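Local coordinates for protein Poly(A) RNA polymerase GLD2 (Rattus norvegicus, PDB 6LBK) that probably adds successive AMP units to the 3' ends of selected cytoplasmic mRNAs and single nucleotides to certain microRNAs, extending RNA tails from ATP with magnesium or manganese, at residues A[254-259]-A[266-271]; A[187-192]-A[246-251]; A[179-184]-A[260-265]; A[229-234]-A[329-334]. The protein carries 1 engineered substitution. One frame throughout, in Å; residues are numbered along the deposited sequence.

Contact 1. Residues A[254-259]-A[266-271]; sequences ESFSTS and HHAPCN
Ser255 and Phe256 meet Ala268 in a small van der Waals contact, partly buried, between two short, weakly bonded helical turns, 253-256 and 268-271, near the outside of the fold. The chain leaves the first turn, runs through a loop and comes back, so that the CA atoms of Ser255 and Ala268 are 5.0 Å apart. The methyl of Ala268 is the central point of contact. Its CB lies 3.1 Å from Ser255 O, a close approach to a backbone carbonyl, and also touches Ser255 CB. From the next residue the Phe256 ring reaches the same methyl obliquely, CE1 coming to 3.5 Å from Ala268 CB. With CG beside its backbone N (chi1 -46°), Phe256 turns its ring back under the preceding residue, and Ser255 CB sits 4.2 Å above the ring plane, over its centre. At the margin, Ser255 OG approaches Asn271 CB at 4.1 Å, no more than van der Waals contact. Within the second turn Asn271 N donates to Ala268 O at 3.0 Å, which helps hold the turn that presents the methyl. The Phe256 ring also reaches Thr192 of helix 182-194 as well as Val272 and Phe332, while Pro269 rests on Thr192 too. With a methyl, an obliquely met phenyl ring and a carbonyl as its main parts, the contact depends on close fit rather than on directed polar bonds across it.

Contact 2. Residues A[187-192]-A[246-251]; sequences TFLLRT and PSLQKI
Leu248, in the first turn of the short N-capped helix 248-251, packs with its neighbour Gln249 against Leu189 and Thr192 of helix 182-194 in the palm region of the polymerase, a helix-to-helix contact that is buried throughout. Ser247 is the N-cap: its OG accepts a weak bond from Lys250 N at 3.3 Å and has a further partner in the backbone oxygen of Arg308. Leu248 then directs its side chain at the longer helix. Its CD1 lies 3.6 Å from Thr192 CB and equally near the methyl CG2 of that residue, while CD2 touches the same methyl from the other branch. The two leucines, Leu189 and Leu248, run antiparallel alongside each other, their CD1 atoms 4.1 Å apart. Gln249 lies roughly perpendicular to Leu189: its CG meets Leu189 CD1, and the Leu189 CD2 methyl sits over one face of the Gln249 amide, 3.8 Å from OE1. The amide nitrogen of Gln249 makes a weak bond to Pro331 O, linking the short helix to a neighbouring loop. Thr192 shows the hydrocarbon side of its chain to Leu248 because CG2 is anti to the backbone N, while OG1 (chi1 -54°) turns back along its own helix. That hydroxyl donates to Phe188 O at 2.6 Å, with a C=O...donor angle of 170°, and the same oxygen also accepts Thr192 N at 3.2 Å.

Contact 3. Residues A[179-184]-A[260-265]; sequences NNTVGI and VQLHLV
Leu262 supplies the apolar part of this contact, reaching Thr181 and Ile184 where helix 182-194 begins. Leu262 lies crosswise to Thr181: its CD1 touches Thr181 CG2 at 3.6 Å and CB at 3.9 Å, while CD2 brushes CB alone. The methyl of Thr181 faces the leucine because OG1 takes the place between the backbone N and the carbonyl carbon (chi1 55°), leaving CG2 beside the N. One turn along, Ile184 CD1 lies 4.3 Å from Leu262 CD1. Val265 adds a looser touch, its CG1 standing 4.4 Å from Ile184 O, and it also packs on Phe188 and Arg185 of the same helix.

The segment 179-184 is the connection out of the five-stranded mixed sheet of the palm: strand 172-178 ends, an inverse gamma turn centred on Asn180 bends the chain, and helix 182-194 follows. Ile184 touches Phe94 and Val96 of strand 91-96 as well as Cys113 and Val115 of strand 110-116, so it is packed between the sheet and the 260-265 loop. Its side chain lies about 9 Å from that of Asp111, a probable catalytic magnesium ligand.

Polar bonds hold each segment rather than join the two; within the loop they run between backbone atoms. Leu264 N donates to Gln261 O at 2.8 Å and Val265 N to Leu262 O at 3.0 Å, two overlapping i-to-i+3 turns that put Leu262 and Val265 on the same side. Arg185, the residue after Ile184, bonds Val260 O through NH2.

Contact 4. Residues A[229-234]-A[329-334]; sequences LVLMVL and EEPFDG
Leu231 of helix 226-239 carries most of this buried contact, pressing one methyl on the chain at Glu329 and Pro331 in the loop that follows strand 328-329. CD1 meets the backbone oxygen of Glu329 at 3.9 Å and the ring atom CD of Pro331 at 4.2 Å. With chi1 -68° and chi2 -178° the leucine is extended, which carries CD1 to the loop. Pro331 directs its ring at the helix, and also packs on Leu189 of helix 182-194. Glu329 gives the contact only its main chain: its side chain leads off to a hydrogen bond with Ser306 OG. The loop, in the PAP-associated region, is held by Glu330. Its OE1 accepts Phe332 N at 2.7 Å, from 37° above the carboxylate plane, and Asp333 N at 3.0 Å, nearly along the C-O bond. Glu330 OE2 is taken by Tyr227 OH and Asn186 ND2, which ties the loop to both neighbouring helices. Asp333 OD1 comes to 2.8 Å from Glu330 OE1, close enough that one of the two acids may well hold a proton. The helix therefore meets the loop through a leucine methyl, a proline ring and a carbonyl, while the directed bonds lie within the loop, where the Glu330 carboxylate grips Phe332 N and Asp333 N just after Pro331.

How the contacts relate
Contacts 2 and 4 are buried, whereas contacts 1 and 3 are only partly so and lie farther from the centre of the chain. Helix 182-194 is shared by contacts 2 and 3: its start faces the 260-265 loop and its later turns face helix 248-251. Contact 1 packs on contact 2 through Phe256 on Leu248, and on contact 3 through Glu254 and Val260. Leu189 of contact 2 also packs on Phe332, in the loop of contact 4. All four are joined by van der Waals packing of side chains, with backbone carbonyls taking part in contacts 1 and 4. They differ in what stiffens each side: backbone turns in contacts 1 and 3, a serine N-cap and a threonine-to-backbone bond in contact 2, a buried carboxylate in contact 4.

Contact 1. Residues A[254-259]-A[266-271]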
loop_
_atom_site.group_PDB
_atom_site.type_symbol
_atom_site.label_atom_id
_atom_site.label_comp_id
_atom_site.label_asym_id
_atom_site.label_seq_id
_atom_site.Cartn_x
_atom_site.Cartn_y
_atom_site.Cartn_z
ATOM N N GLU A 254 -12.532 0.186 -18.359
ATOM C CA GLU A 254 -11.878 1.024 -19.361
ATOM C C GLU A 254 -10.780 1.897 -18.767
ATOM O O GLU A 254 -9.793 2.196 -19.450
ATOM C CB GLU A 254 -12.943 1.887 -20.022
ATOM C CG GLU A 254 -13.769 2.614 -18.968
ATOM C CD GLU A 254 -15.180 2.894 -19.423
ATOM O OE1 GLU A 254 -15.478 2.684 -20.626
ATOM O OE2 GLU A 254 -15.997 3.275 -18.559
ATOM N N SER A 255 -10.918 2.300 -17.505
ATOM C CA SER A 255 -9.964 3.200 -16.878
ATOM C C SER A 255 -8.835 2.435 -16.193
ATOM O O SER A 255 -7.817 3.043 -15.857
ATOM C CB SER A 255 -10.679 4.137 -15.885
ATOM O OG SER A 255 -11.737 4.873 -16.510
ATOM N N PHE A 256 -8.979 1.117 -16.004
ATOM C CA PHE A 256 -7.945 0.309 -15.367
ATOM C C PHE A 256 -7.574 -0.935 -16.183
ATOM O O PHE A 256 -6.853 -1.799 -15.671
ATOM C CB PHE A 256 -8.381 -0.101 -13.949
ATOM C CG PHE A 256 -8.964 1.032 -13.147
ATOM C CD1 PHE A 256 -8.167 2.054 -12.677
ATOM C CD2 PHE A 256 -10.320 1.075 -12.865
ATOM C CE1 PHE A 256 -8.712 3.102 -11.953
ATOM C CE2 PHE A 256 -10.859 2.119 -12.143
ATOM C CZ PHE A 256 -10.058 3.130 -11.686
ATOM N N SER A 257 -7.994 -1.028 -17.445
ATOM C CA SER A 257 -7.676 -2.192 -18.270
ATOM C C SER A 257 -6.166 -2.326 -18.501
ATOM O O SER A 257 -5.425 -1.339 -18.512
ATOM C CB SER A 257 -8.395 -2.105 -19.618
ATOM O OG SER A 257 -8.050 -3.204 -20.440
ATOM N N THR A 258 -5.714 -3.576 -18.674
ATOM C CA THR A 258 -4.303 -3.883 -18.897
ATOM C C THR A 258 -3.769 -3.396 -20.237
ATOM O O THR A 258 -2.560 -3.503 -20.471
ATOM C CB THR A 258 -4.056 -5.393 -18.794
ATOM O OG1 THR A 258 -4.771 -6.077 -19.832
ATOM C CG2 THR A 258 -4.500 -5.915 -17.462
ATOM N N SER A 259 -4.625 -2.903 -21.127
ATOM C CA SER A 259 -4.167 -2.323 -22.382
ATOM C C SER A 259 -3.827 -0.839 -22.275
ATOM O O SER A 259 -3.227 -0.292 -23.211
ATOM C CB SER A 259 -5.215 -2.538 -23.480
ATOM O OG SER A 259 -6.411 -1.850 -23.185
ATOM N N HIS A 266 -2.273 7.126 -15.148
ATOM C CA HIS A 266 -2.627 8.127 -14.145
ATOM C C HIS A 266 -3.825 8.992 -14.538
ATOM O O HIS A 266 -4.336 9.733 -13.685
ATOM C CB HIS A 266 -1.416 9.023 -13.868
ATOM C CG HIS A 266 -1.064 9.929 -15.001
ATOM N ND1 HIS A 266 -1.471 11.245 -15.053
ATOM C CD2 HIS A 266 -0.342 9.713 -16.126
ATOM C CE1 HIS A 266 -1.018 11.799 -16.165
ATOM N NE2 HIS A 266 -0.334 10.890 -16.835
ATOM N N HIS A 267 -4.305 8.898 -15.785
ATOM C CA HIS A 267 -5.539 9.582 -16.147
ATOM C C HIS A 267 -6.755 8.967 -15.477
ATOM O O HIS A 267 -7.796 9.631 -15.403
ATOM C CB HIS A 267 -5.751 9.583 -17.660
ATOM C CG HIS A 267 -4.873 10.548 -18.398
ATOM N ND1 HIS A 267 -3.959 11.362 -17.763
ATOM C CD2 HIS A 267 -4.780 10.836 -19.716
ATOM C CE1 HIS A 267 -3.334 12.104 -18.660
ATOM N NE2 HIS A 267 -3.813 11.804 -19.853
ATOM N N ALA A 268 -6.664 7.709 -15.022
ATOM C CA ALA A 268 -7.847 7.031 -14.489
ATOM C C ALA A 268 -8.502 7.780 -13.331
ATOM O O ALA A 268 -9.735 7.942 -13.355
ATOM C CB ALA A 268 -7.489 5.596 -14.094
ATOM N N PRO A 269 -7.775 8.258 -12.310
ATOM C CA PRO A 269 -8.446 9.005 -11.231
ATOM C C PRO A 269 -9.097 10.303 -11.685
ATOM O O PRO A 269 -10.002 10.787 -10.996
ATOM C CB PRO A 269 -7.325 9.256 -10.210
ATOM C CG PRO A 269 -6.067 9.067 -10.959
ATOM C CD PRO A 269 -6.359 8.016 -11.981
ATOM N N CYS A 270 -8.662 10.892 -12.806
ATOM C CA CYS A 270 -9.340 12.079 -13.325
ATOM C C CYS A 270 -10.680 11.735 -13.960
ATOM O O CYS A 270 -11.556 12.602 -14.041
ATOM C CB CYS A 270 -8.479 12.801 -14.372
ATOM S SG CYS A 270 -6.881 13.466 -13.837
ATOM N N ASN A 271 -10.864 10.490 -14.393
ATOM C CA ASN A 271 -12.083 10.074 -15.072
ATOM C C ASN A 271 -13.167 9.602 -14.107
ATOM O O ASN A 271 -14.345 9.909 -14.310
ATOM C CB ASN A 271 -11.767 8.943 -16.059
ATOM C CG ASN A 271 -10.676 9.313 -17.064
ATOM O OD1 ASN A 271 -9.741 8.539 -17.286
ATOM N ND2 ASN A 271 -10.799 10.486 -17.681
#

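Contact 2. Residues A[187-192]-A[246-251]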
loop_
_atom_site.group_PDB
_atom_site.type_symbol
_atom_site.label_atom_id
_atom_site.label_comp_id
_atom_site.label_asym_id
_atom_site.label_seq_id
_atom_site.Cartn_x
_atom_site.Cartn_y
_atom_site.Cartn_z
ATOM N N THR A 187 -0.941 1.433 -8.579
ATOM C CA THR A 187 -0.786 2.749 -7.950
ATOM C C THR A 187 -2.006 3.609 -8.222
ATOM O O THR A 187 -2.528 4.270 -7.312
ATOM C CB THR A 187 0.486 3.472 -8.416
ATOM O OG1 THR A 187 1.635 2.873 -7.807
ATOM C CG2 THR A 187 0.434 4.927 -7.991
ATOM N N PHE A 188 -2.484 3.594 -9.468
ATOM C CA PHE A 188 -3.572 4.476 -9.835
ATOM C C PHE A 188 -4.932 3.830 -9.644
ATOM O O PHE A 188 -5.928 4.556 -9.532
ATOM C CB PHE A 188 -3.347 4.988 -11.267
ATOM C CG PHE A 188 -2.103 5.790 -11.366
ATOM C CD1 PHE A 188 -2.052 7.061 -10.795
ATOM C CD2 PHE A 188 -0.955 5.255 -11.913
ATOM C CE1 PHE A 188 -0.896 7.795 -10.808
ATOM C CE2 PHE A 188 0.219 6.000 -11.955
ATOM C CZ PHE A 188 0.248 7.269 -11.394
ATOM N N LEU A 189 -4.987 2.495 -9.535
ATOM C CA LEU A 189 -6.191 1.872 -8.999
ATOM C C LEU A 189 -6.416 2.343 -7.578
ATOM O O LEU A 189 -7.422 2.992 -7.276
ATOM C CB LEU A 189 -6.054 0.355 -9.052
ATOM C CG LEU A 189 -7.120 -0.481 -8.384
ATOM C CD1 LEU A 189 -8.407 -0.258 -9.126
ATOM C CD2 LEU A 189 -6.658 -1.891 -8.502
ATOM N N LEU A 190 -5.405 2.132 -6.732
ATOM C CA LEU A 190 -5.473 2.468 -5.315
ATOM C C LEU A 190 -5.694 3.953 -5.116
ATOM O O LEU A 190 -6.519 4.365 -4.282
ATOM C CB LEU A 190 -4.175 2.042 -4.627
ATOM C CG LEU A 190 -4.197 0.720 -3.851
ATOM C CD1 LEU A 190 -4.630 -0.467 -4.707
ATOM C CD2 LEU A 190 -2.841 0.495 -3.170
ATOM N N ARG A 191 -5.012 4.770 -5.917
ATOM C CA ARG A 191 -5.197 6.213 -5.827
ATOM C C ARG A 191 -6.649 6.593 -6.089
ATOM O O ARG A 191 -7.202 7.458 -5.400
ATOM C CB ARG A 191 -4.255 6.935 -6.807
ATOM C CG ARG A 191 -4.492 8.430 -6.883
ATOM C CD ARG A 191 -3.365 9.185 -7.523
ATOM N NE ARG A 191 -3.634 10.623 -7.530
ATOM C CZ ARG A 191 -3.193 11.493 -6.619
ATOM N NH1 ARG A 191 -3.523 12.776 -6.727
ATOM N NH2 ARG A 191 -2.429 11.088 -5.606
ATOM N N THR A 192 -7.300 5.917 -7.044
ATOM C CA THR A 192 -8.690 6.239 -7.360
ATOM C C THR A 192 -9.613 5.858 -6.212
ATOM O O THR A 192 -10.592 6.559 -5.943
ATOM C CB THR A 192 -9.108 5.540 -8.662
ATOM O OG1 THR A 192 -8.180 5.885 -9.694
ATOM C CG2 THR A 192 -10.495 5.992 -9.093
ATOM N N PRO A 246 -17.258 0.640 -3.998
ATOM C CA PRO A 246 -17.696 -0.360 -4.970
ATOM C C PRO A 246 -16.496 -1.112 -5.480
ATOM O O PRO A 246 -15.447 -1.106 -4.823
ATOM C CB PRO A 246 -18.335 0.489 -6.065
ATOM C CG PRO A 246 -17.480 1.713 -6.074
ATOM C CD PRO A 246 -17.060 1.954 -4.633
ATOM N N SER A 247 -16.629 -1.774 -6.625
ATOM C CA SER A 247 -15.473 -2.290 -7.349
ATOM C C SER A 247 -15.164 -1.358 -8.511
ATOM O O SER A 247 -16.003 -1.182 -9.399
ATOM C CB SER A 247 -15.705 -3.707 -7.861
ATOM O OG SER A 247 -14.615 -4.100 -8.684
ATOM N N LEU A 248 -13.981 -0.730 -8.489
ATOM C CA LEU A 248 -13.622 0.172 -9.583
ATOM C C LEU A 248 -13.410 -0.589 -10.892
ATOM O O LEU A 248 -13.782 -0.099 -11.963
ATOM C CB LEU A 248 -12.369 0.979 -9.228
ATOM C CG LEU A 248 -12.452 2.108 -8.197
ATOM C CD1 LEU A 248 -11.061 2.606 -7.857
ATOM C CD2 LEU A 248 -13.333 3.247 -8.687
ATOM N N GLN A 249 -12.820 -1.787 -10.828
ATOM C CA GLN A 249 -12.477 -2.528 -12.043
ATOM C C GLN A 249 -13.701 -3.151 -12.709
ATOM O O GLN A 249 -13.696 -3.387 -13.923
ATOM C CB GLN A 249 -11.443 -3.599 -11.715
ATOM C CG GLN A 249 -10.077 -3.040 -11.441
ATOM C CD GLN A 249 -9.137 -4.083 -10.904
ATOM O OE1 GLN A 249 -9.195 -4.447 -9.733
ATOM N NE2 GLN A 249 -8.266 -4.583 -11.765
ATOM N N LYS A 250 -14.729 -3.478 -11.929
ATOM C CA LYS A 250 -15.978 -3.950 -12.510
ATOM C C LYS A 250 -16.789 -2.813 -13.131
ATOM O O LYS A 250 -17.370 -2.990 -14.209
ATOM C CB LYS A 250 -16.793 -4.695 -11.456
ATOM C CG LYS A 250 -16.203 -6.037 -11.061
ATOM C CD LYS A 250 -17.057 -6.696 -9.999
ATOM C CE LYS A 250 -16.748 -8.175 -9.864
ATOM N NZ LYS A 250 -17.578 -8.789 -8.782
ATOM N N ILE A 251 -16.848 -1.648 -12.474
ATOM C CA ILE A 251 -17.715 -0.567 -12.947
ATOM C C ILE A 251 -17.048 0.228 -14.071
ATOM O O ILE A 251 -17.729 0.687 -14.993
ATOM C CB ILE A 251 -18.138 0.351 -11.778
ATOM C CG1 ILE A 251 -18.934 -0.435 -10.731
ATOM C CG2 ILE A 251 -18.950 1.540 -12.279
ATOM C CD1 ILE A 251 -19.232 0.345 -9.468
#

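Contact 3. Residues A[179-184]-A[260-265]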
loop_
_atom_site.group_PDB
_atom_site.type_symbol
_atom_site.label_atom_id
_atom_site.label_comp_id
_atom_site.label_asym_id
_atom_site.label_seq_id
_atom_site.Cartn_x
_atom_site.Cartn_y
_atom_site.Cartn_z
ATOM N N ASN A 179 11.164 -2.856 -14.071
ATOM C CA ASN A 179 10.166 -3.405 -14.978
ATOM C C ASN A 179 9.008 -4.090 -14.275
ATOM O O ASN A 179 8.240 -4.815 -14.920
ATOM C CB ASN A 179 10.806 -4.351 -15.992
ATOM C CG ASN A 179 11.440 -3.599 -17.122
ATOM O OD1 ASN A 179 10.844 -2.666 -17.667
ATOM N ND2 ASN A 179 12.676 -3.925 -17.423
ATOM N N ASN A 180 8.826 -3.874 -12.975
ATOM C CA ASN A 180 7.627 -4.399 -12.322
ATOM C C ASN A 180 6.466 -3.440 -12.577
ATOM O O ASN A 180 6.063 -2.644 -11.724
ATOM C CB ASN A 180 7.829 -4.635 -10.840
ATOM C CG ASN A 180 6.664 -5.370 -10.250
ATOM O OD1 ASN A 180 6.204 -6.352 -10.820
ATOM N ND2 ASN A 180 6.144 -4.878 -9.141
ATOM N N THR A 181 5.937 -3.507 -13.798
ATOM C CA THR A 181 4.966 -2.527 -14.256
ATOM C C THR A 181 3.625 -2.633 -13.541
ATOM O O THR A 181 2.900 -1.631 -13.476
ATOM C CB THR A 181 4.786 -2.676 -15.764
ATOM O OG1 THR A 181 4.435 -4.033 -16.070
ATOM C CG2 THR A 181 6.080 -2.335 -16.457
ATOM N N VAL A 182 3.282 -3.793 -12.970
ATOM C CA VAL A 182 1.994 -3.890 -12.283
ATOM C C VAL A 182 1.889 -2.860 -11.157
ATOM O O VAL A 182 0.807 -2.311 -10.897
ATOM C CB VAL A 182 1.761 -5.332 -11.777
ATOM C CG1 VAL A 182 2.779 -5.720 -10.728
ATOM C CG2 VAL A 182 0.363 -5.471 -11.199
ATOM N N GLY A 183 3.017 -2.531 -10.523
ATOM C CA GLY A 183 3.004 -1.520 -9.480
ATOM C C GLY A 183 2.602 -0.144 -9.981
ATOM O O GLY A 183 2.015 0.640 -9.231
ATOM N N ILE A 184 2.910 0.177 -11.252
ATOM C CA ILE A 184 2.363 1.400 -11.840
ATOM C C ILE A 184 0.840 1.306 -11.931
ATOM O O ILE A 184 0.118 2.191 -11.442
ATOM C CB ILE A 184 3.003 1.703 -13.208
ATOM C CG1 ILE A 184 4.510 2.005 -13.094
ATOM C CG2 ILE A 184 2.273 2.858 -13.889
ATOM C CD1 ILE A 184 5.233 1.967 -14.403
ATOM N N VAL A 260 -4.193 -0.177 -21.172
ATOM C CA VAL A 260 -3.872 1.240 -21.005
ATOM C C VAL A 260 -2.365 1.443 -20.990
ATOM O O VAL A 260 -1.628 0.753 -20.274
ATOM C CB VAL A 260 -4.508 1.799 -19.725
ATOM C CG1 VAL A 260 -4.143 3.264 -19.566
ATOM C CG2 VAL A 260 -6.022 1.618 -19.754
ATOM N N GLN A 261 -1.899 2.386 -21.797
ATOM C CA GLN A 261 -0.476 2.665 -21.851
ATOM C C GLN A 261 -0.003 3.177 -20.507
ATOM O O GLN A 261 -0.637 4.040 -19.903
ATOM C CB GLN A 261 -0.172 3.695 -22.941
ATOM C CG GLN A 261 1.091 3.406 -23.678
ATOM C CD GLN A 261 0.889 2.326 -24.711
ATOM O OE1 GLN A 261 -0.070 1.551 -24.630
ATOM N NE2 GLN A 261 1.779 2.277 -25.708
ATOM N N LEU A 262 1.144 2.670 -20.064
ATOM C CA LEU A 262 1.583 2.926 -18.698
ATOM C C LEU A 262 1.660 4.422 -18.422
ATOM O O LEU A 262 1.167 4.900 -17.388
ATOM C CB LEU A 262 2.943 2.262 -18.449
ATOM C CG LEU A 262 3.062 0.731 -18.501
ATOM C CD1 LEU A 262 4.496 0.294 -18.254
ATOM C CD2 LEU A 262 2.124 0.043 -17.536
ATOM N N HIS A 263 2.201 5.190 -19.373
ATOM C CA HIS A 263 2.420 6.606 -19.122
ATOM C C HIS A 263 1.117 7.395 -19.084
ATOM O O HIS A 263 1.146 8.588 -18.762
ATOM C CB HIS A 263 3.368 7.200 -20.166
ATOM C CG HIS A 263 2.774 7.315 -21.532
ATOM N ND1 HIS A 263 2.210 8.485 -21.996
ATOM C CD2 HIS A 263 2.655 6.417 -22.537
ATOM C CE1 HIS A 263 1.773 8.303 -23.228
ATOM N NE2 HIS A 263 2.030 7.056 -23.580
ATOM N N LEU A 264 -0.011 6.778 -19.438
ATOM C CA LEU A 264 -1.319 7.405 -19.301
ATOM C C LEU A 264 -2.190 6.785 -18.203
ATOM O O LEU A 264 -3.318 7.254 -18.001
ATOM C CB LEU A 264 -2.060 7.379 -20.648
ATOM C CG LEU A 264 -1.444 8.175 -21.829
ATOM C CD1 LEU A 264 -1.873 7.620 -23.190
ATOM C CD2 LEU A 264 -1.763 9.679 -21.759
ATOM N N VAL A 265 -1.706 5.775 -17.465
ATOM C CA VAL A 265 -2.576 5.104 -16.492
ATOM C C VAL A 265 -3.077 6.099 -15.451
ATOM O O VAL A 265 -4.206 5.981 -14.947
ATOM C CB VAL A 265 -1.858 3.902 -15.845
ATOM C CG1 VAL A 265 -2.645 3.386 -14.691
ATOM C CG2 VAL A 265 -1.693 2.790 -16.851
#

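Contact 4. Residues A[229-234]-A[329-334]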
loop_
_atom_site.group_PDB
_atom_site.type_symbol
_atom_site.label_atom_id
_atom_site.label_comp_id
_atom_site.label_asym_id
_atom_site.label_seq_id
_atom_site.Cartn_x
_atom_site.Cartn_y
_atom_site.Cartn_z
ATOM N N LEU A 229 -2.412 -4.912 3.582
ATOM C CA LEU A 229 -3.291 -4.177 4.488
ATOM C C LEU A 229 -4.236 -3.268 3.724
ATOM O O LEU A 229 -5.424 -3.204 4.034
ATOM C CB LEU A 229 -2.480 -3.350 5.476
ATOM C CG LEU A 229 -2.083 -3.907 6.818
ATOM C CD1 LEU A 229 -1.279 -2.828 7.447
ATOM C CD2 LEU A 229 -3.321 -4.206 7.651
ATOM N N VAL A 230 -3.696 -2.464 2.809
ATOM C CA VAL A 230 -4.515 -1.552 2.014
ATOM C C VAL A 230 -5.608 -2.317 1.319
ATOM O O VAL A 230 -6.749 -1.864 1.251
ATOM C CB VAL A 230 -3.653 -0.767 0.996
ATOM C CG1 VAL A 230 -4.545 0.101 0.140
ATOM C CG2 VAL A 230 -2.650 0.113 1.721
ATOM N N LEU A 231 -5.280 -3.470 0.769
ATOM C CA LEU A 231 -6.295 -4.276 0.104
ATOM C C LEU A 231 -7.288 -4.816 1.111
ATOM O O LEU A 231 -8.453 -5.002 0.778
ATOM C CB LEU A 231 -5.636 -5.422 -0.686
ATOM C CG LEU A 231 -4.770 -5.109 -1.927
ATOM C CD1 LEU A 231 -4.246 -6.384 -2.615
ATOM C CD2 LEU A 231 -5.480 -4.241 -2.950
ATOM N N MET A 232 -6.861 -5.031 2.360
ATOM C CA MET A 232 -7.766 -5.565 3.370
ATOM C C MET A 232 -8.730 -4.491 3.879
ATOM O O MET A 232 -9.926 -4.754 4.067
ATOM C CB MET A 232 -6.960 -6.149 4.513
ATOM C CG MET A 232 -6.354 -7.515 4.225
ATOM S SD MET A 232 -5.039 -7.907 5.425
ATOM C CE MET A 232 -5.909 -7.958 6.975
ATOM N N VAL A 233 -8.209 -3.283 4.127
ATOM C CA VAL A 233 -9.059 -2.129 4.422
ATOM C C VAL A 233 -10.067 -1.922 3.301
ATOM O O VAL A 233 -11.262 -1.775 3.556
ATOM C CB VAL A 233 -8.212 -0.864 4.643
ATOM C CG1 VAL A 233 -9.088 0.310 4.956
ATOM C CG2 VAL A 233 -7.218 -1.051 5.739
ATOM N N LEU A 234 -9.593 -1.858 2.042
ATOM C CA LEU A 234 -10.515 -1.649 0.920
ATOM C C LEU A 234 -11.543 -2.777 0.820
ATOM O O LEU A 234 -12.718 -2.523 0.538
ATOM C CB LEU A 234 -9.760 -1.492 -0.412
ATOM C CG LEU A 234 -8.739 -0.364 -0.674
ATOM C CD1 LEU A 234 -8.315 -0.394 -2.110
ATOM C CD2 LEU A 234 -9.295 1.029 -0.359
ATOM N N GLU A 329 -5.844 -11.493 -3.148
ATOM C CA GLU A 329 -5.658 -11.539 -4.596
ATOM C C GLU A 329 -5.162 -10.186 -5.112
ATOM O O GLU A 329 -5.815 -9.160 -4.905
ATOM C CB GLU A 329 -6.958 -11.921 -5.302
ATOM C CG GLU A 329 -6.832 -12.078 -6.823
ATOM C CD GLU A 329 -8.186 -12.177 -7.557
ATOM O OE1 GLU A 329 -8.354 -13.085 -8.415
ATOM O OE2 GLU A 329 -9.081 -11.344 -7.295
ATOM N N GLU A 330 -3.998 -10.169 -5.758
ATOM C CA GLU A 330 -3.606 -8.962 -6.471
ATOM C C GLU A 330 -4.695 -8.666 -7.506
ATOM O O GLU A 330 -5.210 -9.596 -8.131
ATOM C CB GLU A 330 -2.227 -9.152 -7.122
ATOM C CG GLU A 330 -1.289 -7.938 -7.145
ATOM C CD GLU A 330 -1.664 -6.830 -8.154
ATOM O OE1 GLU A 330 -2.235 -7.149 -9.221
ATOM O OE2 GLU A 330 -1.379 -5.632 -7.875
ATOM N N PRO A 331 -5.143 -7.411 -7.641
ATOM C CA PRO A 331 -6.270 -7.134 -8.557
ATOM C C PRO A 331 -5.919 -7.185 -10.045
ATOM O O PRO A 331 -6.822 -7.440 -10.855
ATOM C CB PRO A 331 -6.749 -5.738 -8.136
ATOM C CG PRO A 331 -5.646 -5.151 -7.379
ATOM C CD PRO A 331 -4.809 -6.257 -6.802
ATOM N N PHE A 332 -4.658 -6.986 -10.445
ATOM C CA PHE A 332 -4.322 -7.025 -11.866
ATOM C C PHE A 332 -3.758 -8.378 -12.293
ATOM O O PHE A 332 -4.183 -8.912 -13.316
ATOM C CB PHE A 332 -3.347 -5.883 -12.234
ATOM C CG PHE A 332 -3.971 -4.487 -12.192
ATOM C CD1 PHE A 332 -4.863 -4.074 -13.176
ATOM C CD2 PHE A 332 -3.656 -3.596 -11.184
ATOM C CE1 PHE A 332 -5.432 -2.808 -13.145
ATOM C CE2 PHE A 332 -4.233 -2.333 -11.144
ATOM C CZ PHE A 332 -5.115 -1.943 -12.131
ATOM N N ASP A 333 -2.822 -8.964 -11.550
ATOM C CA ASP A 333 -2.426 -10.354 -11.768
ATOM C C ASP A 333 -2.939 -11.251 -10.642
ATOM O O ASP A 333 -3.441 -10.790 -9.615
ATOM C CB ASP A 333 -0.908 -10.474 -11.890
ATOM C CG ASP A 333 -0.186 -9.947 -10.688
ATOM O OD1 ASP A 333 -0.871 -9.488 -9.770
ATOM O OD2 ASP A 333 1.063 -9.953 -10.652
ATOM N N GLY A 334 -2.829 -12.557 -10.844
ATOM C CA GLY A 334 -3.386 -13.478 -9.870
ATOM C C GLY A 334 -2.367 -14.077 -8.926
ATOM O O GLY A 334 -1.843 -15.163 -9.196
#